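Local coordinates for DotU family type IV/VI secretion system protein (Acinetobacter baumannii, PDB 6Y4R), which forms the cytoplasmic domain of TssL, a DotU-family component of the type VI secretion system, and probably serves in its membrane complex, at residues A52-D57 and L119-V124; A58-C63 and G101-E106; E106-L111 and E123-C128. All blocks are in the same frame, centred on the assembly; numbering follows the deposited sequence.

Interaction 1: A52-D57 and L119-V124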
loop_
_atom_site.group_PDB
_atom_site.type_symbol
_atom_site.label_atom_id
_atom_site.label_comp_id
_atom_site.label_asym_id
_atom_site.label_seq_id
_atom_site.Cartn_x
_atom_site.Cartn_y
_atom_site.Cartn_z
ATOM N N ALA A 52 -7.261 15.939 -1.004
ATOM C CA ALA A 52 -8.110 14.752 -1.076
ATOM C C ALA A 52 -7.530 13.680 -1.985
ATOM O O ALA A 52 -7.761 12.489 -1.747
ATOM C CB ALA A 52 -9.513 15.133 -1.547
ATOM N N ASP A 53 -6.785 14.064 -3.029
ATOM C CA ASP A 53 -6.195 13.041 -3.888
ATOM C C ASP A 53 -5.020 12.347 -3.209
ATOM O O ASP A 53 -4.852 11.128 -3.360
ATOM C CB ASP A 53 -5.756 13.630 -5.228
ATOM C CG ASP A 53 -6.834 14.459 -5.880
ATOM O OD1 ASP A 53 -7.632 13.897 -6.662
ATOM O OD2 ASP A 53 -6.882 15.679 -5.627
ATOM N N ASP A 54 -4.212 13.092 -2.436
ATOM C CA ASP A 54 -3.115 12.463 -1.692
ATOM C C ASP A 54 -3.651 11.447 -0.690
ATOM O O ASP A 54 -3.162 10.315 -0.627
ATOM C CB ASP A 54 -2.253 13.513 -0.970
ATOM C CG ASP A 54 -1.253 14.227 -1.899
ATOM O OD1 ASP A 54 -1.287 13.990 -3.129
ATOM O OD2 ASP A 54 -0.403 15.001 -1.382
ATOM N N ILE A 55 -4.697 11.817 0.056
ATOM C CA ILE A 55 -5.303 10.896 1.019
ATOM C C ILE A 55 -5.851 9.671 0.297
ATOM O O ILE A 55 -5.622 8.522 0.709
ATOM C CB ILE A 55 -6.416 11.605 1.821
ATOM C CG1 ILE A 55 -5.874 12.658 2.795
ATOM C CG2 ILE A 55 -7.291 10.573 2.572
ATOM C CD1 ILE A 55 -6.863 13.794 3.035
ATOM N N HIS A 56 -6.582 9.912 -0.794
ATOM C CA HIS A 56 -7.201 8.835 -1.572
ATOM C C HIS A 56 -6.140 7.881 -2.110
ATOM O O HIS A 56 -6.300 6.657 -2.046
ATOM C CB HIS A 56 -8.017 9.452 -2.724
ATOM C CG HIS A 56 -8.638 8.476 -3.673
ATOM N ND1 HIS A 56 -9.905 7.966 -3.502
ATOM C CD2 HIS A 56 -8.158 7.904 -4.806
ATOM C CE1 HIS A 56 -10.191 7.141 -4.501
ATOM N NE2 HIS A 56 -9.142 7.074 -5.302
ATOM N N ASP A 57 -5.037 8.424 -2.645
ATOM C CA ASP A 57 -4.047 7.562 -3.287
ATOM C C ASP A 57 -3.134 6.868 -2.293
ATOM O O ASP A 57 -2.668 5.766 -2.583
ATOM C CB ASP A 57 -3.203 8.341 -4.298
ATOM C CG ASP A 57 -4.009 8.794 -5.509
ATOM O OD1 ASP A 57 -3.616 9.786 -6.174
ATOM O OD2 ASP A 57 -5.049 8.153 -5.789
ATOM N N LEU A 119 4.624 14.894 -3.870
ATOM C CA LEU A 119 5.726 14.087 -3.355
ATOM C C LEU A 119 5.355 13.348 -2.084
ATOM O O LEU A 119 5.948 12.305 -1.789
ATOM C CB LEU A 119 6.947 14.971 -3.114
ATOM C CG LEU A 119 8.095 14.481 -2.226
ATOM C CD1 LEU A 119 8.916 13.432 -2.914
ATOM C CD2 LEU A 119 8.986 15.665 -1.850
ATOM N N ALA A 120 4.407 13.872 -1.303
ATOM C CA ALA A 120 3.947 13.125 -0.132
ATOM C C ALA A 120 3.264 11.832 -0.560
ATOM O O ALA A 120 3.513 10.769 0.012
ATOM C CB ALA A 120 3.014 13.974 0.737
ATOM N N ALA A 121 2.402 11.903 -1.578
ATOM C CA ALA A 121 1.799 10.681 -2.102
ATOM C C ALA A 121 2.852 9.753 -2.696
ATOM O O ALA A 121 2.795 8.534 -2.500
ATOM C CB ALA A 121 0.755 11.018 -3.171
ATOM N N LEU A 122 3.851 10.314 -3.380
ATOM C CA LEU A 122 4.787 9.462 -4.109
ATOM C C LEU A 122 5.733 8.737 -3.163
ATOM O O LEU A 122 6.172 7.625 -3.470
ATOM C CB LEU A 122 5.526 10.281 -5.179
ATOM C CG LEU A 122 6.716 9.703 -5.948
ATOM C CD1 LEU A 122 6.205 8.722 -6.990
ATOM C CD2 LEU A 122 7.449 10.822 -6.631
ATOM N N GLU A 123 6.018 9.324 -1.998
ATOM C CA GLU A 123 6.801 8.639 -0.969
ATOM C C GLU A 123 6.095 7.385 -0.450
ATOM O O GLU A 123 6.751 6.402 -0.088
ATOM C CB GLU A 123 7.057 9.597 0.189
ATOM C CG GLU A 123 8.356 10.380 0.130
ATOM C CD GLU A 123 8.284 11.660 0.951
ATOM O OE1 GLU A 123 7.183 11.955 1.452
ATOM O OE2 GLU A 123 9.334 12.311 1.201
ATOM N N VAL A 124 4.759 7.423 -0.375
ATOM C CA VAL A 124 3.957 6.257 0.010
ATOM C C VAL A 124 4.034 5.169 -1.062
ATOM O O VAL A 124 4.231 3.986 -0.750
ATOM C CB VAL A 124 2.497 6.682 0.304
ATOM C CG1 VAL A 124 1.576 5.482 0.417
ATOM C CG2 VAL A 124 2.414 7.506 1.587
#
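Asp54 and Ala121 bring their CA atoms to 5.2 Å, the nearest backbone approach between the helical residues 52-57 and 119-124. The approach can be this near where the second helix presents the small methyl groups of Ala120 and Ala121, both directed toward the first. From the other helix, Asp54 answers with its carboxylate. A chi1 of -79° sets its CG beside the backbone N and carries the acid forward, although its CA-CB bond runs alongside the facing helix rather than at it. The group then straddles the two alanines: OD1 lies 3.6 Å from the Ala121 CB, and OD2 is 4.1 Å from the Ala120 CB. The contact between the segments is thus van der Waals in kind, a polar group laid over methyls, and it buries 145 Å² in all. OD2 also comes to 4.2 Å from the amide N of Ala121, in the first turn of its helix. The amino end of that helix may favour the negative charge.

Asp54 OD1 has its strongest polar partner in Arg118, just before helix 119-130, whose NH2 forms a salt bridge with it. NH1 of the same arginine pairs with OD1 of Asp57, one turn further along. The arrangement is an alanine-lined helix-helix approach flanked by a pair of Arg-Asp salt bridges, in which a single guanidinium ties the start of helix 52-71 to the start of helix 119-130. The backbone N of Asp54 is meanwhile hydrogen-bonded to the Ser51 OG. Leu4 of the short helix 4-7 packs on both Asp54 and Ala120, and Phe50 also reaches Ala120. On another side of helix 119-130, Leu122 faces helix 100-114 and Val152 of helix 143-159.

Interaction 2: A58-C63 and G101-E106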
loop_
_atom_site.group_PDB
_atom_site.type_symbol
_atom_site.label_atom_id
_atom_site.label_comp_id
_atom_site.label_asym_id
_atom_site.label_seq_id
_atom_site.Cartn_x
_atom_site.Cartn_y
_atom_site.Cartn_z
ATOM N N ALA A 58 -2.877 7.469 -1.125
ATOM C CA ALA A 58 -2.116 6.770 -0.094
ATOM C C ALA A 58 -2.905 5.584 0.451
ATOM O O ALA A 58 -2.386 4.467 0.560
ATOM C CB ALA A 58 -1.746 7.737 1.029
ATOM N N LYS A 59 -4.178 5.796 0.762
ATOM C CA LYS A 59 -5.007 4.678 1.185
ATOM C C LYS A 59 -5.150 3.620 0.087
ATOM O O LYS A 59 -5.188 2.420 0.382
ATOM C CB LYS A 59 -6.371 5.196 1.638
ATOM C CG LYS A 59 -7.442 4.140 1.655
ATOM C CD LYS A 59 -8.460 4.402 2.738
ATOM C CE LYS A 59 -9.576 5.302 2.272
ATOM N NZ LYS A 59 -10.243 5.881 3.474
ATOM N N TYR A 60 -5.232 4.039 -1.184
ATOM C CA TYR A 60 -5.365 3.072 -2.277
ATOM C C TYR A 60 -4.134 2.172 -2.365
ATOM O O TYR A 60 -4.252 0.950 -2.526
ATOM C CB TYR A 60 -5.595 3.809 -3.607
ATOM C CG TYR A 60 -5.702 2.885 -4.811
ATOM C CD1 TYR A 60 -4.557 2.403 -5.456
ATOM C CD2 TYR A 60 -6.940 2.481 -5.289
ATOM C CE1 TYR A 60 -4.652 1.538 -6.531
ATOM C CE2 TYR A 60 -7.050 1.626 -6.371
ATOM C CZ TYR A 60 -5.908 1.155 -6.993
ATOM O OH TYR A 60 -6.032 0.300 -8.073
ATOM N N ALA A 61 -2.944 2.774 -2.276
ATOM C CA ALA A 61 -1.695 2.028 -2.337
ATOM C C ALA A 61 -1.574 1.076 -1.163
ATOM O O ALA A 61 -1.092 -0.053 -1.318
ATOM C CB ALA A 61 -0.505 2.995 -2.356
ATOM N N PHE A 62 -1.969 1.522 0.031
ATOM C CA PHE A 62 -1.860 0.651 1.198
ATOM C C PHE A 62 -2.805 -0.539 1.081
ATOM O O PHE A 62 -2.472 -1.645 1.511
ATOM C CB PHE A 62 -2.142 1.439 2.474
ATOM C CG PHE A 62 -2.192 0.596 3.717
ATOM C CD1 PHE A 62 -1.088 0.518 4.547
ATOM C CD2 PHE A 62 -3.344 -0.108 4.073
ATOM C CE1 PHE A 62 -1.122 -0.257 5.707
ATOM C CE2 PHE A 62 -3.382 -0.894 5.231
ATOM C CZ PHE A 62 -2.275 -0.961 6.045
ATOM N N CYS A 63 -4.003 -0.324 0.534
ATOM C CA CYS A 63 -4.945 -1.423 0.358
ATOM C C CYS A 63 -4.483 -2.389 -0.730
ATOM O O CYS A 63 -4.589 -3.612 -0.571
ATOM C CB CYS A 63 -6.335 -0.870 0.059
ATOM S SG CYS A 63 -7.082 -0.016 1.494
ATOM N N GLY A 101 -3.040 -4.263 -9.570
ATOM C CA GLY A 101 -1.760 -4.679 -10.122
ATOM C C GLY A 101 -1.275 -3.788 -11.254
ATOM O O GLY A 101 -0.074 -3.567 -11.405
ATOM N N TYR A 102 -2.196 -3.259 -12.053
ATOM C CA TYR A 102 -1.878 -2.336 -13.132
ATOM C C TYR A 102 -2.056 -0.880 -12.741
ATOM O O TYR A 102 -1.214 -0.045 -13.072
ATOM C CB TYR A 102 -2.768 -2.617 -14.357
ATOM C CG TYR A 102 -2.503 -3.941 -15.034
ATOM C CD1 TYR A 102 -2.971 -5.133 -14.492
ATOM C CD2 TYR A 102 -1.786 -3.998 -16.221
ATOM C CE1 TYR A 102 -2.718 -6.345 -15.109
ATOM C CE2 TYR A 102 -1.532 -5.199 -16.846
ATOM C CZ TYR A 102 -1.998 -6.367 -16.286
ATOM O OH TYR A 102 -1.736 -7.559 -16.919
ATOM N N GLN A 103 -3.112 -0.559 -12.009
ATOM C CA GLN A 103 -3.464 0.834 -11.792
ATOM C C GLN A 103 -2.613 1.492 -10.709
ATOM O O GLN A 103 -2.458 2.718 -10.716
ATOM C CB GLN A 103 -4.955 0.920 -11.484
ATOM C CG GLN A 103 -5.457 2.305 -11.255
ATOM C CD GLN A 103 -6.934 2.366 -11.400
ATOM O OE1 GLN A 103 -7.600 3.187 -10.773
ATOM N NE2 GLN A 103 -7.471 1.497 -12.246
ATOM N N PHE A 104 -2.032 0.709 -9.803
ATOM C CA PHE A 104 -1.027 1.248 -8.885
ATOM C C PHE A 104 0.103 1.916 -9.668
ATOM O O PHE A 104 0.648 2.943 -9.241
ATOM C CB PHE A 104 -0.517 0.103 -7.993
ATOM C CG PHE A 104 0.625 0.453 -7.066
ATOM C CD1 PHE A 104 1.914 0.701 -7.547
ATOM C CD2 PHE A 104 0.422 0.460 -5.690
ATOM C CE1 PHE A 104 2.968 0.987 -6.675
ATOM C CE2 PHE A 104 1.485 0.744 -4.805
ATOM C CZ PHE A 104 2.752 1.009 -5.308
ATOM N N PHE A 105 0.462 1.347 -10.828
ATOM C CA PHE A 105 1.566 1.858 -11.630
ATOM C C PHE A 105 1.162 2.993 -12.553
ATOM O O PHE A 105 2.027 3.800 -12.905
ATOM C CB PHE A 105 2.223 0.702 -12.392
ATOM C CG PHE A 105 2.944 -0.283 -11.471
ATOM C CD1 PHE A 105 4.109 0.100 -10.804
ATOM C CD2 PHE A 105 2.433 -1.553 -11.236
ATOM C CE1 PHE A 105 4.766 -0.766 -9.950
ATOM C CE2 PHE A 105 3.081 -2.420 -10.382
ATOM C CZ PHE A 105 4.258 -2.026 -9.732
ATOM N N GLU A 106 -0.115 3.074 -12.955
ATOM C CA GLU A 106 -0.633 4.258 -13.644
ATOM C C GLU A 106 -0.613 5.474 -12.726
ATOM O O GLU A 106 -0.158 6.552 -13.118
ATOM C CB GLU A 106 -2.056 3.982 -14.123
ATOM C CG GLU A 106 -2.155 2.731 -14.948
ATOM C CD GLU A 106 -3.352 2.723 -15.891
ATOM O OE1 GLU A 106 -3.281 2.065 -16.959
ATOM O OE2 GLU A 106 -4.397 3.323 -15.543
#
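Tyr60 and Phe104, with chi1 of 178° and 174°, both hold CG opposite the backbone N, and Gln103 does the same before continuing as an extended chain. These torsions send the Tyr60 ring from helix 52-71 across to the flank of helix 100-114, and bring the far end of the Phe104 ring back to the first helix. The hydroxyl of Tyr60 comes to rest against the aliphatic part of Gln103: its OH is 3.6 Å from the CB of Gln103 and 3.8 Å from the CG. The two side chains cross at about a right angle, while the phenol ring and the amide lie in nearly parallel planes. Closer to the backbone, the ring edge of Tyr60 meets the second helix, with CE1 4.3 Å from the Phe104 N and that nitrogen near the plane of the ring.

Ala61 supplies the other half of the contact. Its CB lies 3.9 Å from the Phe104 CE2, an apolar touch made obliquely to the ring. The small methyl group leaves the phenyl to span most of the gap, for the axes of the two short segments come no nearer than 10.7 Å. They are roughly antiparallel, at 145°, and the backbones are closest at Ala61 and Phe104, whose CA atoms are 6.6 Å apart. Altogether 181 Å² is buried.

This is an antiparallel helix pair packed through aromatic side chains inside the all-helical DotU domain. Phe95 of helix 90-95 meets the Tyr60 ring edge-to-face, and Phe133 stacks on Phe104. Helix 119-130 closes in from a further side, placing Cys128 on Ala61 and Leu129 on Phe104, whereas Phe62, directed away from this contact, packs on Leu38 of helix 27-47.

Interaction 3: E106-L111 and E123-C128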
loop_
_atom_site.group_PDB
_atom_site.type_symbol
_atom_site.label_atom_id
_atom_site.label_comp_id
_atom_site.label_asym_id
_atom_site.label_seq_id
_atom_site.Cartn_x
_atom_site.Cartn_y
_atom_site.Cartn_z
ATOM N N GLU A 106 -0.115 3.074 -12.955
ATOM C CA GLU A 106 -0.633 4.258 -13.644
ATOM C C GLU A 106 -0.613 5.474 -12.726
ATOM O O GLU A 106 -0.158 6.552 -13.118
ATOM C CB GLU A 106 -2.056 3.982 -14.123
ATOM C CG GLU A 106 -2.155 2.731 -14.948
ATOM C CD GLU A 106 -3.352 2.723 -15.891
ATOM O OE1 GLU A 106 -3.281 2.065 -16.959
ATOM O OE2 GLU A 106 -4.397 3.323 -15.543
ATOM N N ILE A 107 -1.110 5.306 -11.493
ATOM C CA ILE A 107 -1.092 6.376 -10.489
ATOM C C ILE A 107 0.347 6.759 -10.142
ATOM O O ILE A 107 0.663 7.935 -9.897
ATOM C CB ILE A 107 -1.901 5.959 -9.240
ATOM C CG1 ILE A 107 -3.349 5.584 -9.648
ATOM C CG2 ILE A 107 -1.854 7.059 -8.177
ATOM C CD1 ILE A 107 -4.235 5.024 -8.546
ATOM N N LEU A 108 1.240 5.779 -10.117
ATOM C CA LEU A 108 2.626 6.095 -9.802
ATOM C C LEU A 108 3.234 6.974 -10.883
ATOM O O LEU A 108 3.930 7.945 -10.571
ATOM C CB LEU A 108 3.428 4.802 -9.629
ATOM C CG LEU A 108 4.938 4.918 -9.440
ATOM C CD1 LEU A 108 5.222 5.403 -8.026
ATOM C CD2 LEU A 108 5.594 3.585 -9.683
ATOM N N GLU A 109 2.893 6.715 -12.159
ATOM C CA GLU A 109 3.451 7.518 -13.248
ATOM C C GLU A 109 2.892 8.936 -13.239
ATOM O O GLU A 109 3.573 9.878 -13.674
ATOM C CB GLU A 109 3.165 6.868 -14.609
ATOM C CG GLU A 109 3.557 5.406 -14.777
ATOM C CD GLU A 109 5.054 5.158 -14.754
ATOM O OE1 GLU A 109 5.833 6.121 -14.720
ATOM O OE2 GLU A 109 5.471 3.974 -14.736
ATOM N N GLN A 110 1.646 9.103 -12.770
ATOM C CA GLN A 110 1.085 10.440 -12.601
ATOM C C GLN A 110 1.825 11.223 -11.523
ATOM O O GLN A 110 2.029 12.435 -11.671
ATOM C CB GLN A 110 -0.403 10.370 -12.251
ATOM C CG GLN A 110 -1.279 9.688 -13.279
ATOM C CD GLN A 110 -2.734 9.600 -12.811
ATOM O OE1 GLN A 110 -3.186 8.573 -12.264
ATOM N NE2 GLN A 110 -3.480 10.686 -13.030
ATOM N N LEU A 111 2.230 10.545 -10.424
ATOM C CA LEU A 111 2.888 11.227 -9.306
ATOM C C LEU A 111 4.348 11.521 -9.588
ATOM O O LEU A 111 4.877 12.537 -9.114
ATOM C CB LEU A 111 2.803 10.427 -8.016
ATOM C CG LEU A 111 1.483 9.884 -7.550
ATOM C CD1 LEU A 111 1.701 8.877 -6.364
ATOM C CD2 LEU A 111 0.647 11.104 -7.221
ATOM N N GLU A 123 6.018 9.324 -1.998
ATOM C CA GLU A 123 6.801 8.639 -0.969
ATOM C C GLU A 123 6.095 7.385 -0.450
ATOM O O GLU A 123 6.751 6.402 -0.088
ATOM C CB GLU A 123 7.057 9.597 0.189
ATOM C CG GLU A 123 8.356 10.380 0.130
ATOM C CD GLU A 123 8.284 11.660 0.951
ATOM O OE1 GLU A 123 7.183 11.955 1.452
ATOM O OE2 GLU A 123 9.334 12.311 1.201
ATOM N N VAL A 124 4.759 7.423 -0.375
ATOM C CA VAL A 124 3.957 6.257 0.010
ATOM C C VAL A 124 4.034 5.169 -1.062
ATOM O O VAL A 124 4.231 3.986 -0.750
ATOM C CB VAL A 124 2.497 6.682 0.304
ATOM C CG1 VAL A 124 1.576 5.482 0.417
ATOM C CG2 VAL A 124 2.414 7.506 1.587
ATOM N N PHE A 125 3.856 5.539 -2.341
ATOM C CA PHE A 125 3.895 4.518 -3.388
ATOM C C PHE A 125 5.263 3.863 -3.496
ATOM O O PHE A 125 5.343 2.669 -3.805
ATOM C CB PHE A 125 3.513 5.096 -4.744
ATOM C CG PHE A 125 2.031 5.110 -5.011
ATOM C CD1 PHE A 125 1.182 5.892 -4.258
ATOM C CD2 PHE A 125 1.484 4.325 -6.020
ATOM C CE1 PHE A 125 -0.183 5.902 -4.523
ATOM C CE2 PHE A 125 0.132 4.328 -6.268
ATOM C CZ PHE A 125 -0.697 5.121 -5.523
ATOM N N HIS A 126 6.345 4.622 -3.263
ATOM C CA HIS A 126 7.687 4.039 -3.223
ATOM C C HIS A 126 7.844 3.088 -2.044
ATOM O O HIS A 126 8.410 1.997 -2.185
ATOM C CB HIS A 126 8.730 5.162 -3.155
ATOM C CG HIS A 126 10.140 4.694 -2.950
ATOM N ND1 HIS A 126 10.819 4.894 -1.769
ATOM C CD2 HIS A 126 11.014 4.081 -3.785
ATOM C CE1 HIS A 126 12.047 4.408 -1.880
ATOM N NE2 HIS A 126 12.190 3.903 -3.093
ATOM N N TYR A 127 7.332 3.479 -0.876
ATOM C CA TYR A 127 7.460 2.655 0.327
ATOM C C TYR A 127 6.650 1.367 0.241
ATOM O O TYR A 127 7.055 0.348 0.803
ATOM C CB TYR A 127 7.064 3.482 1.551
ATOM C CG TYR A 127 7.470 2.860 2.851
ATOM C CD1 TYR A 127 8.802 2.654 3.150
ATOM C CD2 TYR A 127 6.528 2.538 3.807
ATOM C CE1 TYR A 127 9.185 2.079 4.356
ATOM C CE2 TYR A 127 6.897 1.972 5.025
ATOM C CZ TYR A 127 8.226 1.748 5.292
ATOM O OH TYR A 127 8.607 1.191 6.490
ATOM N N CYS A 128 5.508 1.385 -0.437
ATOM C CA CYS A 128 4.803 0.138 -0.706
ATOM C C CYS A 128 5.632 -0.757 -1.625
ATOM O O CYS A 128 5.573 -1.988 -1.527
ATOM C CB CYS A 128 3.444 0.440 -1.323
ATOM S SG CYS A 128 2.341 1.313 -0.183
#
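Phe125 receives the CD1 methyl of Leu111 over one face of its ring, 3.7 Å above the plane and displaced toward the rim. The methyl lies 4.1 Å from the ring centroid and 25° off the normal, a CH-pi contact. Leu111 reaches it because its chi1 of -50° keeps CG beside the backbone N, so the branch passes across the phenyl at about a right angle. At the far end of the ring stands Ile107, whose CG2 approaches the Phe125 CZ to 3.5 Å along an oblique line. Leu108 serves the root of the same side chain: its CD1 is 3.7 Å from the CB of Phe125, the two side chains sliding past each other in opposite directions.

Helices 100-114 and 119-130 are consecutive and form a helical hairpin, splayed to 136° between the short segments, with axes 10.4 Å apart at their closest. Within it Phe125 acts as a knob, set among Phe104, Ile107, Leu108 and Leu111, which are spaced as the corners of a hole on the facing helix; the rings of Phe104 and Phe125 meet with strongly inclined planes. Phe125 alone accounts for 102 of the 193 Å² buried, and every touching residue is buried and apolar. Helix 52-71 borders the ring as well, through Asp57 and Ala61. Leu108 and Leu111 each also touch Leu122, one turn before Phe125, while Val124 packs on Leu4 and Ile5 of helix 4-7.

Overall arrangement
The three contacts join three helices pairwise: 52-71 with 119-130 in interaction 1, 52-71 with 100-114 in interaction 2, and 100-114 with 119-130 in interaction 3. Their centres lie 8 to 10 Å apart. Along the chain, helix 52-71 comes first and meets both arms of the later hairpin; the two segments of interaction 2 are followed by those of interaction 3, with Glu106 common to both, and interactions 1 and 3 end on the same helix. Phe125 stands where they converge, its CE1 3.6 Å from the Ala61 CB, and Val124 CG1 comes within 3.9 Å of the Ala58 CA. Together they join the three helices into one buried part of the interior of this all-helical DotU domain.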